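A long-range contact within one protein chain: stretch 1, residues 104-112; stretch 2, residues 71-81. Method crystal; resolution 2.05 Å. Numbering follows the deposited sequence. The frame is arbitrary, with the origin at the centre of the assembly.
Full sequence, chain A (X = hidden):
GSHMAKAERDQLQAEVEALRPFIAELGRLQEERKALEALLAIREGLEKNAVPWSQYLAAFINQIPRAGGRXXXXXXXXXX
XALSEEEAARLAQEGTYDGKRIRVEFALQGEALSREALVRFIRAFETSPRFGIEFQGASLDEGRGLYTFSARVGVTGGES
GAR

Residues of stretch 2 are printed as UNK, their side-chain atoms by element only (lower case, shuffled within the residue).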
# COMPACT_ATOMS: atom_id res chain seq x y z
N VAL A 104 -9.43 -0.01 12.11
CA VAL A 104 -9.21 -0.84 10.95
C VAL A 104 -8.03 -1.81 11.17
O VAL A 104 -7.03 -1.46 11.78
CB VAL A 104 -8.95 0.03 9.69
CG1 VAL A 104 -8.36 -0.80 8.60
CG2 VAL A 104 -10.30 0.63 9.20
N GLU A 105 -8.17 -3.02 10.67
CA GLU A 105 -7.07 -3.97 10.77
C GLU A 105 -6.62 -4.45 9.41
O GLU A 105 -7.46 -4.85 8.57
CB GLU A 105 -7.53 -5.22 11.59
CG GLU A 105 -6.42 -6.18 11.88
CD GLU A 105 -6.90 -7.36 12.75
OE1 GLU A 105 -7.60 -8.23 12.25
OE2 GLU A 105 -6.53 -7.38 13.93
N PHE A 106 -5.30 -4.48 9.22
CA PHE A 106 -4.70 -5.00 7.98
C PHE A 106 -4.04 -6.33 8.28
O PHE A 106 -3.23 -6.40 9.20
CB PHE A 106 -3.62 -4.03 7.49
CG PHE A 106 -4.19 -2.75 6.94
CD1 PHE A 106 -4.57 -2.67 5.63
CD2 PHE A 106 -4.27 -1.62 7.74
CE1 PHE A 106 -5.09 -1.48 5.09
CE2 PHE A 106 -4.78 -0.42 7.21
CZ PHE A 106 -5.22 -0.38 5.89
N ALA A 107 -4.40 -7.36 7.54
CA ALA A 107 -3.67 -8.63 7.64
C ALA A 107 -2.65 -8.75 6.53
O ALA A 107 -2.99 -8.59 5.33
CB ALA A 107 -4.67 -9.79 7.59
N LEU A 108 -1.41 -9.03 6.90
CA LEU A 108 -0.25 -8.97 6.02
C LEU A 108 0.46 -10.30 5.88
O LEU A 108 0.80 -10.95 6.92
CB LEU A 108 0.79 -7.94 6.59
CG LEU A 108 0.32 -6.52 6.94
CD1 LEU A 108 1.50 -5.64 7.41
CD2 LEU A 108 -0.32 -5.84 5.68
N GLN A 109 0.73 -10.68 4.64
CA GLN A 109 1.68 -11.79 4.34
C GLN A 109 2.78 -11.13 3.58
O GLN A 109 2.53 -10.34 2.61
CB GLN A 109 1.03 -12.85 3.48
CG GLN A 109 -0.17 -13.47 4.11
CD GLN A 109 0.24 -14.35 5.27
OE1 GLN A 109 1.31 -14.96 5.20
NE2 GLN A 109 -0.56 -14.37 6.35
N GLY A 110 4.02 -11.42 3.94
CA GLY A 110 5.14 -10.79 3.24
C GLY A 110 6.44 -11.56 3.26
O GLY A 110 6.51 -12.72 3.73
N GLU A 111 7.48 -10.92 2.79
CA GLU A 111 8.82 -11.49 2.65
C GLU A 111 9.75 -10.34 3.05
O GLU A 111 9.53 -9.21 2.62
CB GLU A 111 9.16 -11.76 1.20
CG GLU A 111 8.23 -12.66 0.52
CD GLU A 111 8.54 -12.76 -0.93
OE1 GLU A 111 9.38 -11.95 -1.42
OE2 GLU A 111 7.96 -13.65 -1.55
N ALA A 112 10.80 -10.68 3.81
CA ALA A 112 11.79 -9.73 4.28
C ALA A 112 13.15 -10.26 3.84
O ALA A 112 13.46 -11.48 3.95
CB ALA A 112 11.72 -9.56 5.78
N UNK A 71 14.04 -3.12 -2.30
CA UNK A 71 12.78 -3.44 -1.61
C UNK A 71 13.08 -4.46 -0.50
O UNK A 71 13.02 -5.66 -0.76
c UNK A 71 11.79 -4.02 -2.63
c UNK A 71 9.72 -2.95 -1.77
c UNK A 71 10.35 -4.28 -2.17
c UNK A 71 9.60 -4.94 -3.31
N UNK A 72 13.38 -4.03 0.71
CA UNK A 72 13.85 -4.98 1.69
C UNK A 72 12.72 -5.82 2.31
O UNK A 72 12.98 -6.87 2.86
o UNK A 72 14.36 -2.30 5.82
c UNK A 72 14.93 -2.74 4.79
c UNK A 72 14.07 -3.18 3.58
o UNK A 72 16.18 -2.93 4.73
c UNK A 72 14.74 -4.30 2.78
N UNK A 73 11.51 -5.30 2.23
CA UNK A 73 10.28 -6.01 2.57
C UNK A 73 9.28 -5.93 1.42
O UNK A 73 8.85 -4.83 0.98
c UNK A 73 10.56 -5.77 5.05
c UNK A 73 8.26 -6.10 4.07
c UNK A 73 9.64 -5.46 3.85
N UNK A 74 8.92 -7.09 0.90
CA UNK A 74 7.89 -7.14 -0.17
C UNK A 74 6.62 -7.73 0.36
O UNK A 74 6.63 -8.81 1.00
c UNK A 74 8.43 -7.96 -1.34
N UNK A 75 5.48 -7.08 0.08
CA UNK A 75 4.23 -7.65 0.54
C UNK A 75 3.64 -8.58 -0.53
O UNK A 75 3.75 -8.31 -1.72
c UNK A 75 3.07 -4.41 2.38
c UNK A 75 3.90 -5.62 2.11
c UNK A 75 3.96 -6.46 3.40
c UNK A 75 3.26 -6.51 0.99
N UNK A 76 2.95 -9.64 -0.09
CA UNK A 76 2.32 -10.60 -0.96
C UNK A 76 0.82 -10.54 -0.82
O UNK A 76 0.05 -10.96 -1.73
c UNK A 76 4.50 -11.96 -2.45
c UNK A 76 6.54 -11.38 -3.68
n UNK A 76 5.93 -12.01 -2.69
c UNK A 76 4.27 -12.19 -0.88
n UNK A 76 5.79 -10.62 -4.54
n UNK A 76 7.81 -11.57 -3.83
c UNK A 76 2.80 -12.04 -0.64
N UNK A 77 0.36 -10.06 0.33
CA UNK A 77 -1.08 -9.91 0.54
C UNK A 77 -1.30 -8.86 1.58
O UNK A 77 -0.63 -8.84 2.62
o UNK A 77 -3.12 -11.03 1.21
c UNK A 77 -1.72 -11.26 0.98
N UNK A 78 -2.20 -7.93 1.29
CA UNK A 78 -2.58 -6.93 2.28
C UNK A 78 -4.10 -6.84 2.29
O UNK A 78 -4.70 -6.26 1.35
c UNK A 78 -2.51 -4.50 2.92
c UNK A 78 -2.01 -5.54 1.91
c UNK A 78 -0.45 -5.53 1.82
N UNK A 79 -4.73 -7.36 3.33
CA UNK A 79 -6.20 -7.35 3.41
C UNK A 79 -6.58 -6.37 4.50
O UNK A 79 -5.88 -6.20 5.46
c UNK A 79 -6.75 -8.76 3.74
o UNK A 79 -6.81 -8.92 5.16
N UNK A 80 -7.67 -5.67 4.34
CA UNK A 80 -8.11 -4.68 5.31
C UNK A 80 -9.50 -5.05 5.79
O UNK A 80 -10.26 -5.64 5.04
c UNK A 80 -8.13 -3.29 4.64
N UNK A 81 -9.85 -4.68 7.02
CA UNK A 81 -11.22 -4.85 7.46
C UNK A 81 -11.52 -3.84 8.56
O UNK A 81 -10.64 -3.46 9.30
n UNK A 81 -10.48 -8.73 13.22
n UNK A 81 -10.58 -8.39 10.99
c UNK A 81 -11.51 -6.28 7.95
c UNK A 81 -11.19 -8.47 12.16
n UNK A 81 -12.52 -8.25 12.26
c UNK A 81 -10.87 -6.61 9.30
c UNK A 81 -11.25 -8.03 9.76
O HOH W 1 -3.47 -10.94 3.96
O HOH W 2 -7.85 -7.56 7.58

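Position 71 carries four carbons, forked at the second, and touches nothing on stretch 1: Leu 71, in a loop ahead of the pairing. Position 72 has three carbons, the third bearing two oxygens. This is Glu 72, whose CB points away and whose carboxylate is satisfied elsewhere in the structure; its backbone O receives the CA-H of Ala 112 (O to CA, 3.4 Å).

At position 73 one carbon carries two others, the mark of Val 73. Its CG2 packs 4.0 Å from Ala 112 CB, and a beta-branched residue suits a buried strand site. Position 74 has a single carbon, so it is Ala 74; its CB lies 4.1 Å from Glu 111 OE1, a short side chain beside that carboxylate. Its N donates to Glu 111 O (2.8 Å), and its O accepts from Glu 111 N (2.9 Å). Position 75 has four carbons forked at the second: Leu 75, buried opposite Gly 110, with their CA atoms 4.2 Å apart. An ideal CB on that glycine would lie only 3.3 Å from Leu 75 CD2, so the bare backbone allows the close approach.

Position 76 has three carbons, a nitrogen, then a carbon bearing two more nitrogens. Arg 76 makes a salt bridge, its NE donating to Glu 111 OE2 at 2.8 Å. Its length lets it reach this carboxylate from the corner, where the register slips by one.

Position 77 ends in one oxygen after one carbon: Ser 77, whose OG shares water 1 with Ala 107 O, each 2.8 Å from the water O. Position 78 is again one carbon carrying two, Val 78; its CG1 lies 3.8 Å from Leu 108 CD2 and 3.9 Å from Phe 106 CD1, fitting its burial. Position 79 repeats the carbon and oxygen: Ser 79, small enough for its OG to sit 3.4 Å from Ala 107 CB. Position 80 has one carbon, making it Ala 80, whose short CB meets Phe 106 CE1 of the large ring at 3.6 Å.

Position 81 has three carbons, a nitrogen and a carbon with two nitrogens. Arg 81 extends its guanidinium to Glu 105, forming a salt bridge from NH2 to OE1 at 3.1 Å.

The contact is an antiparallel pairing interrupted by a bulge, where Gln 109 O accepts from both Arg 76 N (2.8 Å) and Ser 77 N (3.2 Å). Val 73, Leu 75, Val 78 and Ala 80 share one face with Phe 106 and Leu 108; the other carries the serines and the Arg 81 salt bridge.

Stretch 2 71-81: LEVALRSVSAR
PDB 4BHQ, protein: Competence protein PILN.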